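Local coordinates for protein membrane-bound lytic murein transglycosylase (PDB 2PNW) that probably cleaves the glycosidic bonds of bacterial peptidoglycan as a lytic transglycosylase of the MltA family, at residues A100-E105 with T236-L241; P157-I162 with F185-G190; A191-L194 with A200-R203. One frame throughout, in Å; residues are numbered along the deposited sequence.

Contact 1: residues A100-E105 with T236-L241; sequences AFYEPE and TIRQWL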
ATOM      1  N   ALA A 100      -6.399  -0.296  -7.045  1.00 22.23           N
ATOM      2  CA  ALA A 100      -6.549   0.760  -6.029  1.00 21.67           C
ATOM      3  C   ALA A 100      -6.718   0.175  -4.644  1.00 21.75           C
ATOM      4  O   ALA A 100      -7.111  -0.994  -4.500  1.00 22.61           O
ATOM      5  CB  ALA A 100      -7.703   1.705  -6.368  1.00 21.34           C
ATOM      6  N   PHE A 101      -6.427   0.987  -3.628  1.00 19.53           N
ATOM      7  CA  PHE A 101      -6.606   0.583  -2.240  1.00 18.95           C
ATOM      8  C   PHE A 101      -7.099   1.778  -1.433  1.00 18.82           C
ATOM      9  O   PHE A 101      -7.137   2.904  -1.948  1.00 19.15           O
ATOM     10  CB  PHE A 101      -5.314  -0.051  -1.661  1.00 19.31           C
ATOM     11  CG  PHE A 101      -4.212   0.941  -1.319  1.00 19.12           C
ATOM     12  CD1 PHE A 101      -3.821   1.122   0.008  1.00 20.93           C
ATOM     13  CD2 PHE A 101      -3.511   1.603  -2.310  1.00 19.97           C
ATOM     14  CE1 PHE A 101      -2.751   2.008   0.338  1.00 19.78           C
ATOM     15  CE2 PHE A 101      -2.442   2.474  -1.996  1.00 18.35           C
ATOM     16  CZ  PHE A 101      -2.087   2.682  -0.672  1.00 19.72           C
ATOM     17  N   TYR A 102      -7.509   1.546  -0.191  1.00 18.50           N
ATOM     18  CA  TYR A 102      -8.133   2.619   0.594  1.00 18.27           C
ATOM     19  C   TYR A 102      -7.949   2.272   2.050  1.00 17.90           C
ATOM     20  O   TYR A 102      -7.428   1.196   2.347  1.00 18.24           O
ATOM     21  CB  TYR A 102      -9.624   2.787   0.232  1.00 18.93           C
ATOM     22  CG  TYR A 102     -10.543   1.692   0.730  1.00 19.23           C
ATOM     23  CD1 TYR A 102     -11.519   1.961   1.701  1.00 19.13           C
ATOM     24  CD2 TYR A 102     -10.435   0.384   0.236  1.00 17.03           C
ATOM     25  CE1 TYR A 102     -12.381   0.938   2.163  1.00 19.60           C
ATOM     26  CE2 TYR A 102     -11.274  -0.631   0.702  1.00 19.75           C
ATOM     27  CZ  TYR A 102     -12.236  -0.349   1.640  1.00 20.15           C
ATOM     28  OH  TYR A 102     -13.068  -1.361   2.079  1.00 21.33           O
ATOM     29  N   GLU A 103      -8.288   3.203   2.942  1.00 16.38           N
ATOM     30  CA  GLU A 103      -8.260   2.960   4.385  1.00 16.83           C
ATOM     31  C   GLU A 103      -9.707   2.710   4.807  1.00 16.51           C
ATOM     32  O   GLU A 103     -10.496   3.680   4.832  1.00 16.51           O
ATOM     33  CB  GLU A 103      -7.772   4.213   5.119  1.00 16.35           C
ATOM     34  CG  GLU A 103      -7.514   4.009   6.618  1.00 18.37           C
ATOM     35  CD  GLU A 103      -7.138   5.318   7.367  1.00 19.77           C
ATOM     36  OE1 GLU A 103      -7.498   6.436   6.911  1.00 22.83           O
ATOM     37  OE2 GLU A 103      -6.538   5.212   8.461  1.00 21.07           O
ATOM     38  N   PRO A 104     -10.077   1.443   5.128  1.00 16.04           N
ATOM     39  CA  PRO A 104     -11.459   1.255   5.546  1.00 16.27           C
ATOM     40  C   PRO A 104     -11.773   1.785   6.931  1.00 17.32           C
ATOM     41  O   PRO A 104     -10.897   1.884   7.809  1.00 17.05           O
ATOM     42  CB  PRO A 104     -11.646  -0.289   5.537  1.00 16.09           C
ATOM     43  CG  PRO A 104     -10.442  -0.846   4.778  1.00 16.83           C
ATOM     44  CD  PRO A 104      -9.348   0.160   5.069  1.00 15.92           C
ATOM     45  N   GLU A 105     -13.038   2.113   7.132  1.00 17.11           N
ATOM     46  CA  GLU A 105     -13.547   2.334   8.452  1.00 19.12           C
ATOM     47  C   GLU A 105     -14.088   0.981   8.943  1.00 19.43           C
ATOM     48  O   GLU A 105     -14.865   0.329   8.232  1.00 20.42           O
ATOM     49  CB  GLU A 105     -14.642   3.399   8.368  1.00 20.26           C
ATOM     50  CG  GLU A 105     -15.146   3.837   9.682  1.00 26.85           C
ATOM     51  CD  GLU A 105     -16.065   5.046   9.552  1.00 34.26           C
ATOM     52  OE1 GLU A 105     -15.552   6.163   9.319  1.00 37.36           O
ATOM     53  OE2 GLU A 105     -17.289   4.861   9.691  1.00 36.54           O
ATOM     54  N   THR A 236     -17.692  -7.797  -5.859  1.00 21.47           N
ATOM     55  CA  THR A 236     -18.189  -9.147  -6.183  1.00 22.06           C
ATOM     56  C   THR A 236     -17.564 -10.235  -5.306  1.00 21.29           C
ATOM     57  O   THR A 236     -18.198 -11.249  -5.009  1.00 19.79           O
ATOM     58  CB  THR A 236     -18.036  -9.509  -7.667  1.00 21.64           C
ATOM     59  OG1 THR A 236     -16.645  -9.632  -8.013  1.00 23.48           O
ATOM     60  CG2 THR A 236     -18.670  -8.423  -8.545  1.00 23.66           C
ATOM     61  N   ILE A 237     -16.315 -10.014  -4.892  1.00 19.86           N
ATOM     62  CA  ILE A 237     -15.658 -10.922  -3.956  1.00 18.97           C
ATOM     63  C   ILE A 237     -16.388 -10.903  -2.607  1.00 19.22           C
ATOM     64  O   ILE A 237     -16.719 -11.948  -2.043  1.00 18.93           O
ATOM     65  CB  ILE A 237     -14.149 -10.572  -3.781  1.00 19.29           C
ATOM     66  CG1 ILE A 237     -13.361 -10.837  -5.086  1.00 19.53           C
ATOM     67  CG2 ILE A 237     -13.530 -11.401  -2.630  1.00 17.08           C
ATOM     68  CD1 ILE A 237     -11.908 -10.209  -5.078  1.00 19.65           C
ATOM     69  N   ARG A 238     -16.673  -9.702  -2.102  1.00 18.66           N
ATOM     70  CA  ARG A 238     -17.407  -9.569  -0.846  1.00 19.19           C
ATOM     71  C   ARG A 238     -18.825 -10.181  -0.963  1.00 19.01           C
ATOM     72  O   ARG A 238     -19.299 -10.835  -0.037  1.00 18.89           O
ATOM     73  CB  ARG A 238     -17.518  -8.104  -0.473  1.00 18.19           C
ATOM     74  CG  ARG A 238     -16.234  -7.483   0.123  1.00 19.89           C
ATOM     75  CD  ARG A 238     -16.529  -5.989   0.386  1.00 22.02           C
ATOM     76  NE  ARG A 238     -15.395  -5.213   0.924  1.00 22.45           N
ATOM     77  CZ  ARG A 238     -15.086  -5.112   2.215  1.00 24.21           C
ATOM     78  NH1 ARG A 238     -15.779  -5.774   3.125  1.00 23.06           N
ATOM     79  NH2 ARG A 238     -14.085  -4.322   2.602  1.00 22.43           N
ATOM     80  N   GLN A 239     -19.478  -9.982  -2.103  1.00 20.20           N
ATOM     81  CA  GLN A 239     -20.824 -10.595  -2.313  1.00 20.60           C
ATOM     82  C   GLN A 239     -20.727 -12.121  -2.243  1.00 20.18           C
ATOM     83  O   GLN A 239     -21.560 -12.778  -1.600  1.00 20.68           O
ATOM     84  CB  GLN A 239     -21.421 -10.167  -3.666  1.00 20.88           C
ATOM     85  CG  GLN A 239     -22.915 -10.600  -3.866  1.00 22.79           C
ATOM     86  CD  GLN A 239     -23.826 -10.030  -2.798  1.00 29.58           C
ATOM     87  OE1 GLN A 239     -23.936  -8.813  -2.650  1.00 31.01           O
ATOM     88  NE2 GLN A 239     -24.473 -10.902  -2.042  1.00 30.93           N
ATOM     89  N   TRP A 240     -19.738 -12.687  -2.938  1.00 19.32           N
ATOM     90  CA  TRP A 240     -19.568 -14.161  -2.962  1.00 18.37           C
ATOM     91  C   TRP A 240     -19.382 -14.667  -1.553  1.00 17.32           C
ATOM     92  O   TRP A 240     -20.026 -15.626  -1.129  1.00 17.19           O
ATOM     93  CB  TRP A 240     -18.368 -14.597  -3.832  1.00 19.04           C
ATOM     94  CG  TRP A 240     -18.317 -16.105  -3.981  1.00 19.12           C
ATOM     95  CD1 TRP A 240     -18.878 -16.844  -5.000  1.00 19.79           C
ATOM     96  CD2 TRP A 240     -17.717 -17.052  -3.083  1.00 18.25           C
ATOM     97  NE1 TRP A 240     -18.654 -18.187  -4.788  1.00 18.78           N
ATOM     98  CE2 TRP A 240     -17.963 -18.345  -3.616  1.00 18.56           C
ATOM     99  CE3 TRP A 240     -17.015 -16.939  -1.867  1.00 18.18           C
ATOM    100  CZ2 TRP A 240     -17.512 -19.511  -2.995  1.00 18.95           C
ATOM    101  CZ3 TRP A 240     -16.577 -18.102  -1.234  1.00 18.53           C
ATOM    102  CH2 TRP A 240     -16.832 -19.380  -1.802  1.00 19.05           C
ATOM    103  N   LEU A 241     -18.520 -13.993  -0.792  1.00 16.21           N
ATOM    104  CA  LEU A 241     -18.279 -14.365   0.594  1.00 16.13           C
ATOM    105  C   LEU A 241     -19.534 -14.204   1.471  1.00 16.70           C
ATOM    106  O   LEU A 241     -19.805 -15.030   2.329  1.00 16.97           O
ATOM    107  CB  LEU A 241     -17.109 -13.530   1.160  1.00 15.99           C
ATOM    108  CG  LEU A 241     -15.722 -13.910   0.594  1.00 16.51           C
ATOM    109  CD1 LEU A 241     -14.723 -12.747   0.955  1.00 17.30           C
ATOM    110  CD2 LEU A 241     -15.225 -15.287   1.092  1.00 17.23           C
TER

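Contact 2: residues P157-I162 with F185-G190; sequences PDRRAI and FVHVQG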
ATOM      1  N   PRO A 157       2.900 -19.104  13.636  1.00 17.99           N
ATOM      2  CA  PRO A 157       1.602 -19.647  13.182  1.00 17.30           C
ATOM      3  C   PRO A 157       0.986 -18.861  12.003  1.00 16.84           C
ATOM      4  O   PRO A 157       1.283 -17.675  11.830  1.00 17.03           O
ATOM      5  CB  PRO A 157       0.737 -19.484  14.424  1.00 17.75           C
ATOM      6  CG  PRO A 157       1.689 -19.689  15.540  1.00 20.55           C
ATOM      7  CD  PRO A 157       2.928 -18.964  15.115  1.00 16.79           C
ATOM      8  N   ASP A 158       0.143 -19.515  11.198  1.00 15.74           N
ATOM      9  CA  ASP A 158      -0.494 -18.845  10.055  1.00 15.62           C
ATOM     10  C   ASP A 158      -1.864 -18.276  10.420  1.00 14.30           C
ATOM     11  O   ASP A 158      -2.297 -18.419  11.541  1.00 14.60           O
ATOM     12  CB  ASP A 158      -0.585 -19.782   8.814  1.00 15.92           C
ATOM     13  CG  ASP A 158      -1.478 -20.990   9.042  1.00 18.49           C
ATOM     14  OD1 ASP A 158      -2.123 -21.121  10.107  1.00 16.59           O
ATOM     15  OD2 ASP A 158      -1.541 -21.825   8.118  1.00 21.87           O
ATOM     16  N   ARG A 159      -2.515 -17.619   9.461  1.00 13.64           N
ATOM     17  CA  ARG A 159      -3.802 -16.972   9.690  1.00 14.09           C
ATOM     18  C   ARG A 159      -4.800 -17.942  10.344  1.00 14.02           C
ATOM     19  O   ARG A 159      -5.478 -17.607  11.342  1.00 13.59           O
ATOM     20  CB  ARG A 159      -4.353 -16.448   8.349  1.00 12.40           C
ATOM     21  CG  ARG A 159      -5.775 -15.833   8.437  1.00 12.33           C
ATOM     22  CD  ARG A 159      -6.233 -15.289   7.102  1.00 13.94           C
ATOM     23  NE  ARG A 159      -5.418 -14.159   6.659  1.00 16.00           N
ATOM     24  CZ  ARG A 159      -5.525 -12.924   7.167  1.00 13.84           C
ATOM     25  NH1 ARG A 159      -6.429 -12.675   8.122  1.00 13.76           N
ATOM     26  NH2 ARG A 159      -4.741 -11.955   6.701  1.00 15.16           N
ATOM     27  N   ARG A 160      -4.858 -19.176   9.826  1.00 14.62           N
ATOM     28  CA  ARG A 160      -5.821 -20.140  10.409  1.00 15.04           C
ATOM     29  C   ARG A 160      -5.565 -20.364  11.897  1.00 15.24           C
ATOM     30  O   ARG A 160      -6.507 -20.328  12.723  1.00 15.81           O
ATOM     31  CB  ARG A 160      -5.767 -21.488   9.674  1.00 15.37           C
ATOM     32  CG  ARG A 160      -6.680 -22.539  10.327  1.00 16.44           C
ATOM     33  CD  ARG A 160      -6.760 -23.788   9.455  1.00 16.39           C
ATOM     34  NE  ARG A 160      -7.621 -24.783  10.106  1.00 22.32           N
ATOM     35  CZ  ARG A 160      -8.182 -25.821   9.483  1.00 24.11           C
ATOM     36  NH1 ARG A 160      -7.973 -26.018   8.180  1.00 21.46           N
ATOM     37  NH2 ARG A 160      -8.942 -26.673  10.173  1.00 22.17           N
ATOM     38  N   ALA A 161      -4.301 -20.621  12.250  1.00 15.56           N
ATOM     39  CA  ALA A 161      -3.959 -20.933  13.639  1.00 15.79           C
ATOM     40  C   ALA A 161      -4.283 -19.736  14.555  1.00 15.69           C
ATOM     41  O   ALA A 161      -4.741 -19.893  15.689  1.00 15.64           O
ATOM     42  CB  ALA A 161      -2.502 -21.321  13.751  1.00 15.55           C
ATOM     43  N   ILE A 162      -4.062 -18.540  14.036  1.00 15.74           N
ATOM     44  CA  ILE A 162      -4.358 -17.309  14.810  1.00 15.81           C
ATOM     45  C   ILE A 162      -5.882 -17.127  14.963  1.00 16.09           C
ATOM     46  O   ILE A 162      -6.388 -16.933  16.088  1.00 16.92           O
ATOM     47  CB  ILE A 162      -3.659 -16.089  14.201  1.00 15.32           C
ATOM     48  CG1 ILE A 162      -2.120 -16.332  14.206  1.00 14.69           C
ATOM     49  CG2 ILE A 162      -4.046 -14.794  14.969  1.00 14.97           C
ATOM     50  CD1 ILE A 162      -1.399 -15.445  13.148  1.00 15.36           C
ATOM     51  N   PHE A 185     -10.351  -7.705   4.849  1.00 16.10           N
ATOM     52  CA  PHE A 185     -10.012  -6.649   3.899  1.00 16.85           C
ATOM     53  C   PHE A 185      -9.155  -5.516   4.494  1.00 16.15           C
ATOM     54  O   PHE A 185      -8.370  -4.912   3.783  1.00 16.60           O
ATOM     55  CB  PHE A 185     -11.266  -6.098   3.241  1.00 18.51           C
ATOM     56  CG  PHE A 185     -11.704  -6.908   2.047  1.00 21.66           C
ATOM     57  CD1 PHE A 185     -11.294  -6.547   0.764  1.00 25.93           C
ATOM     58  CD2 PHE A 185     -12.491  -8.046   2.211  1.00 22.92           C
ATOM     59  CE1 PHE A 185     -11.681  -7.299  -0.352  1.00 27.72           C
ATOM     60  CE2 PHE A 185     -12.890  -8.808   1.104  1.00 24.76           C
ATOM     61  CZ  PHE A 185     -12.505  -8.432  -0.175  1.00 24.08           C
ATOM     62  N   VAL A 186      -9.319  -5.251   5.781  1.00 15.64           N
ATOM     63  CA  VAL A 186      -8.377  -4.361   6.509  1.00 15.36           C
ATOM     64  C   VAL A 186      -6.932  -4.926   6.498  1.00 15.26           C
ATOM     65  O   VAL A 186      -5.976  -4.195   6.257  1.00 16.02           O
ATOM     66  CB  VAL A 186      -8.894  -4.099   7.943  1.00 15.23           C
ATOM     67  CG1 VAL A 186      -7.793  -3.486   8.845  1.00 13.99           C
ATOM     68  CG2 VAL A 186     -10.153  -3.203   7.862  1.00 15.08           C
ATOM     69  N   HIS A 187      -6.762  -6.224   6.731  1.00 14.83           N
ATOM     70  CA  HIS A 187      -5.431  -6.839   6.560  1.00 15.08           C
ATOM     71  C   HIS A 187      -4.893  -6.585   5.158  1.00 15.94           C
ATOM     72  O   HIS A 187      -3.717  -6.270   5.004  1.00 16.19           O
ATOM     73  CB  HIS A 187      -5.477  -8.358   6.809  1.00 14.96           C
ATOM     74  CG  HIS A 187      -5.573  -8.742   8.264  1.00 13.92           C
ATOM     75  ND1 HIS A 187      -4.730  -9.672   8.835  1.00 15.01           N
ATOM     76  CD2 HIS A 187      -6.385  -8.306   9.263  1.00 12.41           C
ATOM     77  CE1 HIS A 187      -5.029  -9.809  10.117  1.00 13.96           C
ATOM     78  NE2 HIS A 187      -6.036  -8.998  10.400  1.00 13.90           N
ATOM     79  N   VAL A 188      -5.746  -6.725   4.136  1.00 15.59           N
ATOM     80  CA  VAL A 188      -5.312  -6.537   2.749  1.00 15.70           C
ATOM     81  C   VAL A 188      -4.905  -5.087   2.482  1.00 16.20           C
ATOM     82  O   VAL A 188      -3.863  -4.832   1.835  1.00 16.60           O
ATOM     83  CB  VAL A 188      -6.423  -6.984   1.750  1.00 16.00           C
ATOM     84  CG1 VAL A 188      -6.003  -6.752   0.300  1.00 17.98           C
ATOM     85  CG2 VAL A 188      -6.741  -8.469   1.961  1.00 16.30           C
ATOM     86  N   GLN A 189      -5.705  -4.134   2.964  1.00 16.36           N
ATOM     87  CA  GLN A 189      -5.381  -2.708   2.741  1.00 16.88           C
ATOM     88  C   GLN A 189      -4.137  -2.289   3.555  1.00 17.38           C
ATOM     89  O   GLN A 189      -3.336  -1.446   3.091  1.00 18.41           O
ATOM     90  CB  GLN A 189      -6.552  -1.785   3.107  1.00 16.64           C
ATOM     91  CG  GLN A 189      -7.907  -2.062   2.410  1.00 16.46           C
ATOM     92  CD  GLN A 189      -7.782  -2.478   0.972  1.00 19.59           C
ATOM     93  OE1 GLN A 189      -7.437  -1.680   0.109  1.00 20.58           O
ATOM     94  NE2 GLN A 189      -8.078  -3.748   0.696  1.00 22.28           N
ATOM     95  N   GLY A 190      -4.022  -2.821   4.774  1.00 16.13           N
ATOM     96  CA  GLY A 190      -2.860  -2.540   5.646  1.00 16.50           C
ATOM     97  C   GLY A 190      -3.091  -1.404   6.640  1.00 16.76           C
ATOM     98  O   GLY A 190      -2.173  -1.038   7.347  1.00 16.72           O
TER

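Contact 3: residues A191-L194 with A200-R203; sequences AARL and AIKR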
ATOM      1  N   ALA A 191      -4.315  -0.864   6.710  1.00 15.54           N
ATOM      2  CA  ALA A 191      -4.629   0.204   7.667  1.00 16.34           C
ATOM      3  C   ALA A 191      -6.132   0.301   7.835  1.00 16.64           C
ATOM      4  O   ALA A 191      -6.885  -0.193   6.980  1.00 16.63           O
ATOM      5  CB  ALA A 191      -4.082   1.537   7.158  1.00 15.96           C
ATOM      6  N   ALA A 192      -6.579   0.958   8.906  1.00 16.39           N
ATOM      7  CA  ALA A 192      -8.014   1.191   9.059  1.00 16.60           C
ATOM      8  C   ALA A 192      -8.250   2.306  10.035  1.00 16.48           C
ATOM      9  O   ALA A 192      -7.396   2.579  10.883  1.00 15.47           O
ATOM     10  CB  ALA A 192      -8.693  -0.075   9.588  1.00 15.71           C
ATOM     11  N   ARG A 193      -9.433   2.909   9.932  1.00 16.63           N
ATOM     12  CA  ARG A 193      -9.960   3.759  11.001  1.00 18.62           C
ATOM     13  C   ARG A 193     -10.956   2.945  11.821  1.00 18.23           C
ATOM     14  O   ARG A 193     -11.993   2.563  11.308  1.00 19.18           O
ATOM     15  CB  ARG A 193     -10.639   4.989  10.396  1.00 19.14           C
ATOM     16  CG  ARG A 193      -9.685   5.817   9.568  1.00 25.69           C
ATOM     17  CD  ARG A 193     -10.010   7.301   9.512  1.00 35.50           C
ATOM     18  NE  ARG A 193     -11.434   7.595   9.713  1.00 41.76           N
ATOM     19  CZ  ARG A 193     -11.871   8.682  10.342  1.00 44.54           C
ATOM     20  NH1 ARG A 193     -10.994   9.556  10.834  1.00 46.08           N
ATOM     21  NH2 ARG A 193     -13.175   8.897  10.489  1.00 45.37           N
ATOM     22  N   LEU A 194     -10.628   2.658  13.079  1.00 17.81           N
ATOM     23  CA  LEU A 194     -11.506   1.874  13.942  1.00 17.94           C
ATOM     24  C   LEU A 194     -12.517   2.814  14.612  1.00 18.90           C
ATOM     25  O   LEU A 194     -12.116   3.845  15.190  1.00 18.95           O
ATOM     26  CB  LEU A 194     -10.688   1.137  15.012  1.00 17.11           C
ATOM     27  CG  LEU A 194      -9.513   0.254  14.559  1.00 18.50           C
ATOM     28  CD1 LEU A 194      -8.959  -0.479  15.769  1.00 19.25           C
ATOM     29  CD2 LEU A 194     -10.017  -0.751  13.477  1.00 17.20           C
ATOM     30  N   ALA A 200     -15.615   6.905  19.535  1.00 21.77           N
ATOM     31  CA  ALA A 200     -14.160   7.074  19.555  1.00 21.79           C
ATOM     32  C   ALA A 200     -13.576   6.490  18.279  1.00 22.11           C
ATOM     33  O   ALA A 200     -14.074   5.479  17.767  1.00 20.31           O
ATOM     34  CB  ALA A 200     -13.539   6.404  20.786  1.00 21.49           C
ATOM     35  N   ILE A 201     -12.537   7.138  17.763  1.00 22.79           N
ATOM     36  CA  ILE A 201     -11.820   6.655  16.580  1.00 23.41           C
ATOM     37  C   ILE A 201     -10.376   6.341  16.963  1.00 24.32           C
ATOM     38  O   ILE A 201      -9.761   7.087  17.744  1.00 23.56           O
ATOM     39  CB  ILE A 201     -11.876   7.685  15.446  1.00 24.73           C
ATOM     40  CG1 ILE A 201     -13.332   7.868  14.985  1.00 27.30           C
ATOM     41  CG2 ILE A 201     -10.981   7.258  14.256  1.00 23.78           C
ATOM     42  CD1 ILE A 201     -13.563   9.151  14.161  1.00 32.38           C
ATOM     43  N   LYS A 202      -9.862   5.203  16.487  1.00 23.17           N
ATOM     44  CA  LYS A 202      -8.430   4.884  16.618  1.00 24.68           C
ATOM     45  C   LYS A 202      -7.943   4.514  15.233  1.00 23.81           C
ATOM     46  O   LYS A 202      -8.622   3.783  14.520  1.00 25.14           O
ATOM     47  CB  LYS A 202      -8.211   3.688  17.543  1.00 24.99           C
ATOM     48  CG  LYS A 202      -8.400   3.941  19.029  1.00 30.49           C
ATOM     49  CD  LYS A 202      -7.838   2.743  19.815  1.00 37.20           C
ATOM     50  CE  LYS A 202      -7.994   2.934  21.316  1.00 41.27           C
ATOM     51  NZ  LYS A 202      -7.402   1.794  22.098  1.00 45.81           N
ATOM     52  N   ARG A 203      -6.789   5.008  14.827  1.00 22.35           N
ATOM     53  CA  ARG A 203      -6.251   4.593  13.540  1.00 21.84           C
ATOM     54  C   ARG A 203      -5.241   3.486  13.785  1.00 19.92           C
ATOM     55  O   ARG A 203      -4.474   3.566  14.748  1.00 21.31           O
ATOM     56  CB  ARG A 203      -5.558   5.771  12.867  1.00 22.01           C
ATOM     57  CG  ARG A 203      -6.467   6.583  11.961  1.00 27.31           C
ATOM     58  CD  ARG A 203      -5.511   7.203  10.990  1.00 31.99           C
ATOM     59  NE  ARG A 203      -6.058   7.504   9.692  1.00 30.83           N
ATOM     60  CZ  ARG A 203      -6.215   8.723   9.234  1.00 32.93           C
ATOM     61  NH1 ARG A 203      -5.917   9.769  10.010  1.00 31.90           N
ATOM     62  NH2 ARG A 203      -6.690   8.896   8.011  1.00 33.27           N
TER

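Contact 1: residues A100-E105 with T236-L241
Y102 and R238 are the two residues that meet here, and they do so with the ends of their side chains. Y102 sits on strand 96-109 and R238 on helix 234-243. Their side chains come from opposite directions, and OH of the one meets NH2 of the other.

The polar contact is a single weak hydrogen bond. NH2 of R238 donates to OH of Y102 over 3.2 Å, and the N-H...O angle is only 124°. The nitrogen lies at the edge of the tyrosine ring, near the ring plane. The guanidinium is turned 59° from that plane, so the two flat groups do not stack.

The torsions explain the reach. In R238 the chain from CG to NE is fully extended, with chi2 at 178°, which carries the guanidinium well away from the helix. On the other side, CB of Y102 points toward the helix, and the ring carries OH out to NH2 of R238.

A nonpolar contact forms within 100-105 itself. CD of P104, in the loop just after strand residues 100-103, lies over one face of the Y102 ring, 4.3 Å above its plane and offset toward the rim.

The arginine has a stronger partner in D182. NH1 of R238 forms a salt bridge with OD1 of D182, and the guanidinium also makes a cation-pi contact with F185. Both partners belong to helix 180-189, which thus helps to position the arginine.

The chemistry implies a light link within the MltA-specific region. The salt bridge to D182 is probably the main electrostatic hold on R238, and the bent bond to the phenol adds a modest polar tie to the strand.

Contact 2: residues P157-I162 with F185-G190
R159 reaches across to H187, and its side chain is the longer arm of the contact. CB starts toward helix 180-189, and CG lies anti to the backbone N (chi1 175°). The chain runs straight on to CD, then bends at chi3 (-65°). NE makes a weak hydrogen bond to the carbonyl oxygen of N255. CZ lies 3.7 Å from ND1 of H187. NH1 stands over one face of the imidazole and comes within 3.8 Å of CE1 of H187. NH2 is closest, 3.1 Å from ND1 of H187, and the histidine lies at the edge of the guanidinium. The two planes are turned 64° apart, so this is not a stack.

The contact joins two helices of the MltA-specific region. R159 is the first residue of helix 159-163, and D158 is its N-cap: OD1 of D158 accepts from N of A161 at 3.1 Å. The other carboxylate oxygen, OD2, is held by a salt bridge to R256. Helix 180-189 ends beyond the histidine, where G190 turns to positive phi.

The imidazole of H187 also meets the rings of Y258 and F261 edge-to-face.

Contact 3: residues A191-L194 with A200-R203
L194 and K202 form an antiparallel hydrogen-bonded pair, with the strand directions 167° apart. N of L194 donates to O of K202 at 2.7 Å. In return, N of K202 donates to O of L194 at 2.9 Å. R193 and R203 make the next pair, which is non-hydrogen-bonded. CA-H...O contacts add to the ladder: CA of I201 lies 3.1 Å from O of L194, and CA of R203 approaches O of A192.

R193 and R203 share one face of the sheet. Their aliphatic parts pack obliquely, and CD of R193 lies over a face of the R203 guanidinium, 4.0 Å from its NE. The two guanidinium planes are 73° apart, so they do not stack. E103 forms a salt bridge with R203 and so gives that guanidinium an anionic partner. R193 bends at chi3 (-26°), which brings its guanidinium round to I201. There CG2 of I201 lies over one face, toward the rim, while CD1 of I201 reaches NH2 of R193 at 3.7 Å. A long, weak ion pair also links NH2 of R193 to E105.

L194 and K202 point to the other face. Their CB atoms are 4.4 Å apart, but the chains then part. L194 is buried, and it packs on L106 and V108 of strand 96-109. The lysine runs out extended, and its NZ forms a salt bridge with E263.

Strand 201-209 follows strand 191-195 after a short connection. The pairing is that of a beta hairpin, here within the MltA-specific region, with strand 96-109 running parallel to strand 191-195 as its neighbour in the sheet.

How the contacts relate
All three contacts lie in the MltA-specific region, and their centres are about 15 to 17 Å apart. Residues 100-105 of contact 1 touch both other contacts. The backbone N of Y102 is 3.2 Å from OE1 of Q189, a probable hydrogen bond into contact 2. The salt bridge from E103 to R203 ties contact 1 to contact 3, with OE2 of E103 2.6 Å from NE of R203. The backbone O of P104 lies 2.8 Å from N of R193, consistent with strand pairing. Contacts 2 and 3 are in series along the chain, and helix 180-189 leads directly into strand 191-195. They also touch, with CG1 of V186 packed 3.6 Å from CB of A192. Both are nested inside the loop closed by contact 1.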